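Local coordinates for protein threonine synthase (Brucella melitensis bv. 1, PDB 4F4F) that probably catalyses the last step of threonine biosynthesis, converting O-phospho-L-homoserine and water to L-threonine and phosphate with pyridoxal 5'-phosphate as cofactor, at residues W229-A243 against G263-L276. Sequence-based numbering, arbitrary orientation.
Sequences WARIMPQVVYYFTAA and GDIFAGYVAKRMGL. With PLP (pyridoxal-5'-phosphate), chain C.
The Tyr239 ring lies flat on Gly268, whose CA stands over its centre, 3.4 Å from the centroid, a CH-pi contact; glycine suits the place because no side chain stands between the helix backbone and the ring. Val236 O meets the ring edge in plane, and on the 253-258 strand Phe255 packs edge-to-face with it. With CG anti to the carbonyl carbon (chi1 -68°), the ring lies against helix 263-274, and its hydroxyl reaches one turn back to donate to Asp264 O at 2.9 Å, from above the carbonyl plane. Phe240 takes Leu276 CB over one face, near the rim, while Ala271 CB comes obliquely to CE1 at 3.7 Å and Met274 SD makes an oblique Met-aromatic contact. Met233 CB covers one face of the Trp229 ring toward the rim, and Trp229 CZ3 meets Phe266 CE2 edge to edge.

Between the rings, small residues let the axes of 236-243 and 263-274 approach to 8.3 Å, crossing at -62°. Ala267 CB fits against Gln235 CB at 3.6 Å, and Val236 enters as a knob among Ala267, Val270, Ala271 and Met274, CG1 toward Met274 SD and CG2 toward Val270 CG1. Ile232 lies along Gly263, where the absence of a side chain leaves room for CG1. Gly275, with the positive phi that glycine accommodates, ends helix 263-274 in a Schellman motif before Leu276 packs on Ala243.

At the other end, Asp264 N donates to PLP O3P at 2.9 Å, and Gly260, Asn261 and Phe262 add backbone N-H groups. The packing joins 229-243 to the helix whose N-terminus, with the preceding glycine-containing loop, meets the cofactor phosphate, as is characteristic of fold-type II PLP enzymes.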
ATOM      1  N   TRP A 229       8.396  -5.995   1.537  1.00 18.53           N
ATOM      2  CA  TRP A 229       9.185  -4.788   1.325  1.00 18.56           C
ATOM      3  C   TRP A 229       8.859  -4.124  -0.025  1.00 19.12           C
ATOM      4  O   TRP A 229       8.871  -2.932  -0.104  1.00 17.70           O
ATOM      5  CB  TRP A 229      10.672  -5.090   1.497  1.00 17.66           C
ATOM      6  CG  TRP A 229      11.537  -3.933   1.102  1.00 17.30           C
ATOM      7  CD1 TRP A 229      12.386  -3.833  -0.001  1.00 16.92           C
ATOM      8  CD2 TRP A 229      11.589  -2.607   1.759  1.00 16.47           C
ATOM      9  NE1 TRP A 229      12.949  -2.587  -0.061  1.00 16.73           N
ATOM     10  CE2 TRP A 229      12.535  -1.812   0.989  1.00 16.24           C
ATOM     11  CE3 TRP A 229      10.977  -2.044   2.878  1.00 16.06           C
ATOM     12  CZ2 TRP A 229      12.823  -0.511   1.324  1.00 15.92           C
ATOM     13  CZ3 TRP A 229      11.296  -0.738   3.217  1.00 15.75           C
ATOM     14  CH2 TRP A 229      12.183   0.012   2.449  1.00 15.79           C
ATOM     15  N   ALA A 230       8.472  -4.874  -1.077  1.00 21.05           N
ATOM     16  CA  ALA A 230       8.221  -4.249  -2.411  1.00 22.03           C
ATOM     17  C   ALA A 230       6.824  -3.643  -2.558  1.00 23.48           C
ATOM     18  O   ALA A 230       6.556  -2.898  -3.523  1.00 24.86           O
ATOM     19  CB  ALA A 230       8.522  -5.234  -3.533  1.00 23.63           C
ATOM     20  N   ARG A 231       5.926  -3.897  -1.618  1.00 22.74           N
ATOM     21  CA  ARG A 231       4.726  -3.059  -1.541  1.00 23.17           C
ATOM     22  C   ARG A 231       5.047  -1.714  -0.956  1.00 22.17           C
ATOM     23  O   ARG A 231       4.264  -0.758  -1.105  1.00 24.01           O
ATOM     24  CB  ARG A 231       3.612  -3.702  -0.683  1.00 23.88           C
ATOM     25  CG  ARG A 231       2.862  -4.820  -1.380  1.00 24.97           C
ATOM     26  CD  ARG A 231       1.790  -4.292  -2.327  1.00 25.37           C
ATOM     27  NE  ARG A 231       0.660  -3.783  -1.573  1.00 25.79           N
ATOM     28  CZ  ARG A 231      -0.329  -4.535  -1.075  1.00 29.07           C
ATOM     29  NH1 ARG A 231      -0.368  -5.851  -1.274  1.00 28.98           N
ATOM     30  NH2 ARG A 231      -1.295  -3.971  -0.345  1.00 30.03           N
ATOM     31  N   ILE A 232       6.135  -1.624  -0.191  1.00 19.59           N
ATOM     32  CA  ILE A 232       6.443  -0.337   0.427  1.00 17.65           C
ATOM     33  C   ILE A 232       7.421   0.457  -0.413  1.00 15.53           C
ATOM     34  O   ILE A 232       7.199   1.610  -0.700  1.00 14.70           O
ATOM     35  CB  ILE A 232       7.003  -0.506   1.837  1.00 17.97           C
ATOM     36  CG1 ILE A 232       5.908  -1.111   2.748  1.00 18.81           C
ATOM     37  CG2 ILE A 232       7.495   0.845   2.376  1.00 17.69           C
ATOM     38  CD1 ILE A 232       6.392  -1.281   4.176  1.00 19.67           C
ATOM     39  N   MET A 233       8.506  -0.183  -0.821  1.00 15.02           N
ATOM     40  CA  MET A 233       9.584   0.507  -1.508  1.00 14.83           C
ATOM     41  C   MET A 233       9.134   1.489  -2.609  1.00 13.60           C
ATOM     42  O   MET A 233       9.612   2.606  -2.653  1.00 13.45           O
ATOM     43  CB  MET A 233      10.549  -0.536  -2.076  1.00 16.07           C
ATOM     44  CG  MET A 233      11.685   0.035  -2.868  1.00 17.93           C
ATOM     45  SD  MET A 233      12.656  -1.321  -3.561  1.00 20.60           S
ATOM     46  CE  MET A 233      12.239  -1.203  -5.276  1.00 21.01           C
ATOM     47  N   PRO A 234       8.250   1.081  -3.525  1.00 13.21           N
ATOM     48  CA  PRO A 234       7.936   1.999  -4.623  1.00 13.04           C
ATOM     49  C   PRO A 234       7.241   3.294  -4.196  1.00 13.03           C
ATOM     50  O   PRO A 234       7.214   4.292  -4.940  1.00 12.82           O
ATOM     51  CB  PRO A 234       7.029   1.171  -5.531  1.00 13.23           C
ATOM     52  CG  PRO A 234       7.288  -0.252  -5.182  1.00 13.47           C
ATOM     53  CD  PRO A 234       7.598  -0.225  -3.712  1.00 13.46           C
ATOM     54  N   GLN A 235       6.614   3.247  -3.034  1.00 12.98           N
ATOM     55  CA  GLN A 235       5.849   4.368  -2.549  1.00 13.28           C
ATOM     56  C   GLN A 235       6.736   5.529  -2.084  1.00 12.45           C
ATOM     57  O   GLN A 235       6.278   6.672  -2.035  1.00 12.37           O
ATOM     58  CB  GLN A 235       4.940   3.894  -1.452  1.00 14.20           C
ATOM     59  CG  GLN A 235       3.917   2.909  -1.967  1.00 15.62           C
ATOM     60  CD  GLN A 235       2.794   2.688  -0.985  1.00 18.32           C
ATOM     61  OE1 GLN A 235       2.721   1.632  -0.363  1.00 20.44           O
ATOM     62  NE2 GLN A 235       1.912   3.748  -0.785  1.00 20.38           N
ATOM     63  N   VAL A 236       8.012   5.238  -1.853  1.00 11.81           N
ATOM     64  CA  VAL A 236       8.996   6.272  -1.506  1.00 11.11           C
ATOM     65  C   VAL A 236       9.048   7.366  -2.595  1.00 10.83           C
ATOM     66  O   VAL A 236       9.191   8.551  -2.296  1.00 10.50           O
ATOM     67  CB  VAL A 236      10.382   5.647  -1.311  1.00 11.13           C
ATOM     68  CG1 VAL A 236      11.433   6.738  -1.010  1.00 11.09           C
ATOM     69  CG2 VAL A 236      10.366   4.614  -0.190  1.00 10.74           C
ATOM     70  N   VAL A 237       8.834   6.961  -3.845  1.00 10.62           N
ATOM     71  CA  VAL A 237       9.052   7.821  -4.966  1.00 10.56           C
ATOM     72  C   VAL A 237       8.171   9.075  -4.922  1.00 10.50           C
ATOM     73  O   VAL A 237       8.653  10.186  -5.143  1.00 10.49           O
ATOM     74  CB  VAL A 237       8.870   7.074  -6.304  1.00 10.71           C
ATOM     75  CG1 VAL A 237       9.078   8.031  -7.469  1.00 10.78           C
ATOM     76  CG2 VAL A 237       9.884   5.896  -6.419  1.00 10.64           C
ATOM     77  N   TYR A 238       6.875   8.906  -4.674  1.00 10.40           N
ATOM     78  CA  TYR A 238       5.985  10.045  -4.827  1.00 10.59           C
ATOM     79  C   TYR A 238       6.164  11.095  -3.719  1.00 10.24           C
ATOM     80  O   TYR A 238       5.790  12.251  -3.888  1.00  9.97           O
ATOM     81  CB  TYR A 238       4.546   9.657  -5.050  1.00 11.11           C
ATOM     82  CG  TYR A 238       3.969   8.707  -4.061  1.00 11.62           C
ATOM     83  CD1 TYR A 238       3.679   9.109  -2.779  1.00 11.78           C
ATOM     84  CD2 TYR A 238       3.596   7.435  -4.448  1.00 12.21           C
ATOM     85  CE1 TYR A 238       3.112   8.214  -1.867  1.00 12.32           C
ATOM     86  CE2 TYR A 238       3.021   6.562  -3.549  1.00 12.58           C
ATOM     87  CZ  TYR A 238       2.793   6.955  -2.273  1.00 12.75           C
ATOM     88  OH  TYR A 238       2.194   6.048  -1.389  1.00 14.48           O
ATOM     89  N   TYR A 239       6.784  10.695  -2.618  1.00  9.83           N
ATOM     90  CA  TYR A 239       7.200  11.698  -1.622  1.00  9.78           C
ATOM     91  C   TYR A 239       8.279  12.609  -2.199  1.00  9.66           C
ATOM     92  O   TYR A 239       8.166  13.826  -2.116  1.00  9.70           O
ATOM     93  CB  TYR A 239       7.682  11.049  -0.343  1.00  9.70           C
ATOM     94  CG  TYR A 239       6.581  10.389   0.393  1.00  9.65           C
ATOM     95  CD1 TYR A 239       5.815  11.094   1.303  1.00  9.77           C
ATOM     96  CD2 TYR A 239       6.300   9.047   0.196  1.00  9.66           C
ATOM     97  CE1 TYR A 239       4.794  10.477   1.989  1.00  9.74           C
ATOM     98  CE2 TYR A 239       5.246   8.428   0.845  1.00  9.72           C
ATOM     99  CZ  TYR A 239       4.519   9.165   1.764  1.00  9.88           C
ATOM    100  OH  TYR A 239       3.529   8.567   2.460  1.00  9.96           O
ATOM    101  N   PHE A 240       9.267  12.033  -2.876  1.00  9.73           N
ATOM    102  CA  PHE A 240      10.223  12.830  -3.618  1.00  9.79           C
ATOM    103  C   PHE A 240       9.608  13.711  -4.716  1.00  9.92           C
ATOM    104  O   PHE A 240       9.913  14.908  -4.810  1.00  9.89           O
ATOM    105  CB  PHE A 240      11.326  11.947  -4.240  1.00  9.97           C
ATOM    106  CG  PHE A 240      12.411  11.542  -3.246  1.00  9.96           C
ATOM    107  CD1 PHE A 240      12.231  10.459  -2.390  1.00  9.83           C
ATOM    108  CD2 PHE A 240      13.607  12.219  -3.196  1.00 10.25           C
ATOM    109  CE1 PHE A 240      13.228  10.069  -1.510  1.00  9.87           C
ATOM    110  CE2 PHE A 240      14.587  11.856  -2.292  1.00 10.27           C
ATOM    111  CZ  PHE A 240      14.407  10.783  -1.459  1.00 10.09           C
ATOM    112  N   THR A 241       8.779  13.133  -5.567  1.00  9.98           N
ATOM    113  CA  THR A 241       8.264  13.903  -6.718  1.00 10.29           C
ATOM    114  C   THR A 241       7.360  15.063  -6.244  1.00 10.36           C
ATOM    115  O   THR A 241       7.458  16.190  -6.750  1.00 10.82           O
ATOM    116  CB  THR A 241       7.595  13.007  -7.764  1.00 10.47           C
ATOM    117  OG1 THR A 241       6.443  12.333  -7.191  1.00 10.29           O
ATOM    118  CG2 THR A 241       8.628  11.985  -8.341  1.00 10.36           C
ATOM    119  N   ALA A 242       6.467  14.797  -5.301  1.00 10.11           N
ATOM    120  CA  ALA A 242       5.647  15.866  -4.720  1.00 10.20           C
ATOM    121  C   ALA A 242       6.506  16.952  -4.071  1.00 10.28           C
ATOM    122  O   ALA A 242       6.295  18.136  -4.317  1.00 10.32           O
ATOM    123  CB  ALA A 242       4.669  15.287  -3.702  1.00 10.18           C
ATOM    124  N   ALA A 243       7.494  16.557  -3.268  1.00 10.12           N
ATOM    125  CA  ALA A 243       8.323  17.520  -2.550  1.00 10.29           C
ATOM    126  C   ALA A 243       9.164  18.328  -3.546  1.00 10.56           C
ATOM    127  O   ALA A 243       9.369  19.542  -3.361  1.00 10.71           O
ATOM    128  CB  ALA A 243       9.222  16.837  -1.510  1.00 10.17           C
ATOM    129  N   GLY A 263       2.152   1.128   5.540  1.00 14.03           N
ATOM    130  CA  GLY A 263       3.180   0.942   4.530  1.00 14.22           C
ATOM    131  C   GLY A 263       3.403   2.226   3.749  1.00 14.33           C
ATOM    132  O   GLY A 263       4.519   2.588   3.427  1.00 13.62           O
ATOM    133  N   ASP A 264       2.307   2.910   3.475  1.00 15.30           N
ATOM    134  CA  ASP A 264       2.327   4.206   2.786  1.00 15.61           C
ATOM    135  C   ASP A 264       3.128   5.261   3.536  1.00 13.89           C
ATOM    136  O   ASP A 264       4.146   5.784   3.044  1.00 13.23           O
ATOM    137  CB  ASP A 264       0.891   4.715   2.463  1.00 18.12           C
ATOM    138  CG  ASP A 264      -0.147   4.601   3.623  1.00 21.89           C
ATOM    139  OD1 ASP A 264       0.165   4.511   4.904  1.00 26.34           O
ATOM    140  OD2 ASP A 264      -1.377   4.665   3.201  1.00 25.54           O
ATOM    141  N   ILE A 265       2.704   5.545   4.757  1.00 12.77           N
ATOM    142  CA  ILE A 265       3.398   6.532   5.555  1.00 12.01           C
ATOM    143  C   ILE A 265       4.802   6.059   5.938  1.00 11.19           C
ATOM    144  O   ILE A 265       5.715   6.894   6.059  1.00 11.06           O
ATOM    145  CB  ILE A 265       2.571   6.985   6.789  1.00 12.00           C
ATOM    146  CG1 ILE A 265       3.052   8.367   7.234  1.00 12.06           C
ATOM    147  CG2 ILE A 265       2.610   5.933   7.897  1.00 12.03           C
ATOM    148  CD1 ILE A 265       2.292   8.962   8.428  1.00 12.16           C
ATOM    149  N   PHE A 266       4.992   4.755   6.104  1.00 10.66           N
ATOM    150  CA  PHE A 266       6.354   4.266   6.374  1.00 10.43           C
ATOM    151  C   PHE A 266       7.289   4.610   5.205  1.00 10.05           C
ATOM    152  O   PHE A 266       8.430   4.945   5.431  1.00 10.33           O
ATOM    153  CB  PHE A 266       6.432   2.776   6.774  1.00 10.29           C
ATOM    154  CG  PHE A 266       7.804   2.390   7.278  1.00 10.10           C
ATOM    155  CD1 PHE A 266       8.156   2.626   8.578  1.00 10.16           C
ATOM    156  CD2 PHE A 266       8.769   1.860   6.396  1.00  9.94           C
ATOM    157  CE1 PHE A 266       9.464   2.345   9.041  1.00 10.14           C
ATOM    158  CE2 PHE A 266      10.056   1.569   6.836  1.00  9.90           C
ATOM    159  CZ  PHE A 266      10.402   1.818   8.164  1.00 10.10           C
ATOM    160  N   ALA A 267       6.796   4.564   3.972  1.00 10.01           N
ATOM    161  CA  ALA A 267       7.563   4.982   2.789  1.00  9.86           C
ATOM    162  C   ALA A 267       7.967   6.445   2.823  1.00  9.76           C
ATOM    163  O   ALA A 267       9.082   6.795   2.376  1.00  9.84           O
ATOM    164  CB  ALA A 267       6.808   4.673   1.482  1.00  9.84           C
ATOM    165  N   GLY A 268       7.113   7.283   3.399  1.00  9.69           N
ATOM    166  CA  GLY A 268       7.431   8.694   3.639  1.00  9.68           C
ATOM    167  C   GLY A 268       8.528   8.832   4.675  1.00  9.77           C
ATOM    168  O   GLY A 268       9.450   9.636   4.516  1.00  9.65           O
ATOM    169  N   TYR A 269       8.455   8.011   5.714  1.00  9.82           N
ATOM    170  CA  TYR A 269       9.530   7.942   6.701  1.00 10.03           C
ATOM    171  C   TYR A 269      10.859   7.560   6.028  1.00  9.72           C
ATOM    172  O   TYR A 269      11.927   8.141   6.349  1.00  9.87           O
ATOM    173  CB  TYR A 269       9.150   7.005   7.845  1.00 10.44           C
ATOM    174  CG  TYR A 269      10.253   6.738   8.827  1.00 10.79           C
ATOM    175  CD1 TYR A 269      10.508   7.605   9.882  1.00 11.23           C
ATOM    176  CD2 TYR A 269      11.034   5.620   8.711  1.00 11.06           C
ATOM    177  CE1 TYR A 269      11.532   7.361  10.768  1.00 11.47           C
ATOM    178  CE2 TYR A 269      12.049   5.360   9.621  1.00 11.42           C
ATOM    179  CZ  TYR A 269      12.287   6.237  10.637  1.00 11.51           C
ATOM    180  OH  TYR A 269      13.344   5.982  11.487  1.00 12.35           O
ATOM    181  N   VAL A 270      10.808   6.621   5.107  1.00  9.47           N
ATOM    182  CA  VAL A 270      11.984   6.156   4.422  1.00  9.55           C
ATOM    183  C   VAL A 270      12.554   7.307   3.607  1.00  9.70           C
ATOM    184  O   VAL A 270      13.766   7.553   3.617  1.00  9.82           O
ATOM    185  CB  VAL A 270      11.721   4.919   3.517  1.00  9.56           C
ATOM    186  CG1 VAL A 270      12.984   4.606   2.651  1.00  9.60           C
ATOM    187  CG2 VAL A 270      11.364   3.718   4.376  1.00  9.63           C
ATOM    188  N   ALA A 271      11.694   8.026   2.892  1.00  9.67           N
ATOM    189  CA  ALA A 271      12.146   9.189   2.149  1.00  9.83           C
ATOM    190  C   ALA A 271      12.893  10.187   3.027  1.00 10.24           C
ATOM    191  O   ALA A 271      13.957  10.677   2.672  1.00 10.57           O
ATOM    192  CB  ALA A 271      10.987   9.864   1.456  1.00  9.65           C
ATOM    193  N   LYS A 272      12.316  10.482   4.176  1.00 10.62           N
ATOM    194  CA  LYS A 272      12.953  11.328   5.157  1.00 10.93           C
ATOM    195  C   LYS A 272      14.307  10.761   5.597  1.00 10.94           C
ATOM    196  O   LYS A 272      15.292  11.499   5.657  1.00 11.07           O
ATOM    197  CB  LYS A 272      12.041  11.507   6.368  1.00 11.22           C
ATOM    198  CG  LYS A 272      12.550  12.474   7.436  1.00 11.87           C
ATOM    199  CD  LYS A 272      11.536  12.686   8.566  1.00 12.22           C
ATOM    200  CE  LYS A 272      11.939  13.844   9.465  1.00 12.95           C
ATOM    201  NZ  LYS A 272      11.300  13.798  10.824  1.00 13.23           N
ATOM    202  N   ARG A 273      14.356   9.484   5.932  1.00 10.65           N
ATOM    203  CA  ARG A 273      15.643   8.855   6.279  1.00 10.81           C
ATOM    204  C   ARG A 273      16.685   8.988   5.161  1.00 10.88           C
ATOM    205  O   ARG A 273      17.887   9.082   5.438  1.00 11.12           O
ATOM    206  CB  ARG A 273      15.441   7.383   6.649  1.00 10.70           C
ATOM    207  CG  ARG A 273      14.756   7.150   7.992  1.00 10.70           C
ATOM    208  CD  ARG A 273      15.616   7.605   9.169  1.00 11.02           C
ATOM    209  NE  ARG A 273      16.883   6.874   9.236  1.00 11.18           N
ATOM    210  CZ  ARG A 273      17.068   5.705   9.835  1.00 11.31           C
ATOM    211  NH1 ARG A 273      16.090   5.112  10.500  1.00 11.28           N
ATOM    212  NH2 ARG A 273      18.258   5.134   9.801  1.00 11.63           N
ATOM    213  N   MET A 274      16.235   8.970   3.907  1.00 10.63           N
ATOM    214  CA  MET A 274      17.150   9.100   2.778  1.00 10.93           C
ATOM    215  C   MET A 274      17.666  10.538   2.577  1.00 11.01           C
ATOM    216  O   MET A 274      18.609  10.731   1.831  1.00 11.32           O
ATOM    217  CB  MET A 274      16.509   8.628   1.486  1.00 10.85           C
ATOM    218  CG  MET A 274      16.150   7.153   1.479  1.00 10.91           C
ATOM    219  SD  MET A 274      15.100   6.761   0.081  1.00 10.98           S
ATOM    220  CE  MET A 274      16.300   6.958  -1.254  1.00 10.97           C
ATOM    221  N   GLY A 275      17.041  11.521   3.238  1.00 10.96           N
ATOM    222  CA  GLY A 275      17.480  12.926   3.178  1.00 11.30           C
ATOM    223  C   GLY A 275      16.444  13.906   2.664  1.00 11.30           C
ATOM    224  O   GLY A 275      16.703  15.080   2.617  1.00 11.80           O
ATOM    225  N   LEU A 276      15.249  13.443   2.288  1.00 11.07           N
ATOM    226  CA  LEU A 276      14.221  14.357   1.867  1.00 10.94           C
ATOM    227  C   LEU A 276      13.764  15.220   3.045  1.00 11.34           C
ATOM    228  O   LEU A 276      13.311  14.703   4.091  1.00 11.33           O
ATOM    229  CB  LEU A 276      13.053  13.599   1.236  1.00 10.47           C
ATOM    230  CG  LEU A 276      12.039  14.479   0.511  1.00 10.49           C
ATOM    231  CD1 LEU A 276      12.666  15.174  -0.724  1.00 10.60           C
ATOM    232  CD2 LEU A 276      10.809  13.622   0.137  1.00 10.16           C
TER
HETATM  233  N1  PLP C 501      -6.676   4.468   1.456  1.00 27.62           N
HETATM  234  C2  PLP C 501      -7.028   3.589   0.442  1.00 28.25           C
HETATM  235  C2A PLP C 501      -7.964   3.943  -0.693  1.00 25.07           C
HETATM  236  C3  PLP C 501      -6.444   2.217   0.434  1.00 28.17           C
HETATM  237  O3  PLP C 501      -6.785   1.343  -0.579  1.00 27.53           O
HETATM  238  C4  PLP C 501      -5.514   1.864   1.568  1.00 28.03           C
HETATM  239  C4A PLP C 501      -4.851   0.529   1.679  1.00 29.41           C
HETATM  240  C5  PLP C 501      -5.198   2.887   2.596  1.00 29.49           C
HETATM  241  C6  PLP C 501      -5.806   4.158   2.461  1.00 28.80           C
HETATM  242  C5A PLP C 501      -4.204   2.541   3.724  1.00 30.33           C
HETATM  243  O4P PLP C 501      -2.820   2.258   3.254  1.00 32.53           O
HETATM  244  P   PLP C 501      -1.595   1.650   4.168  1.00 30.14           P
HETATM  245  O1P PLP C 501      -1.545   2.530   5.408  1.00 31.48           O
HETATM  246  O2P PLP C 501      -2.030   0.225   4.446  1.00 29.36           O
HETATM  247  O3P PLP C 501      -0.321   1.702   3.352  1.00 31.51           O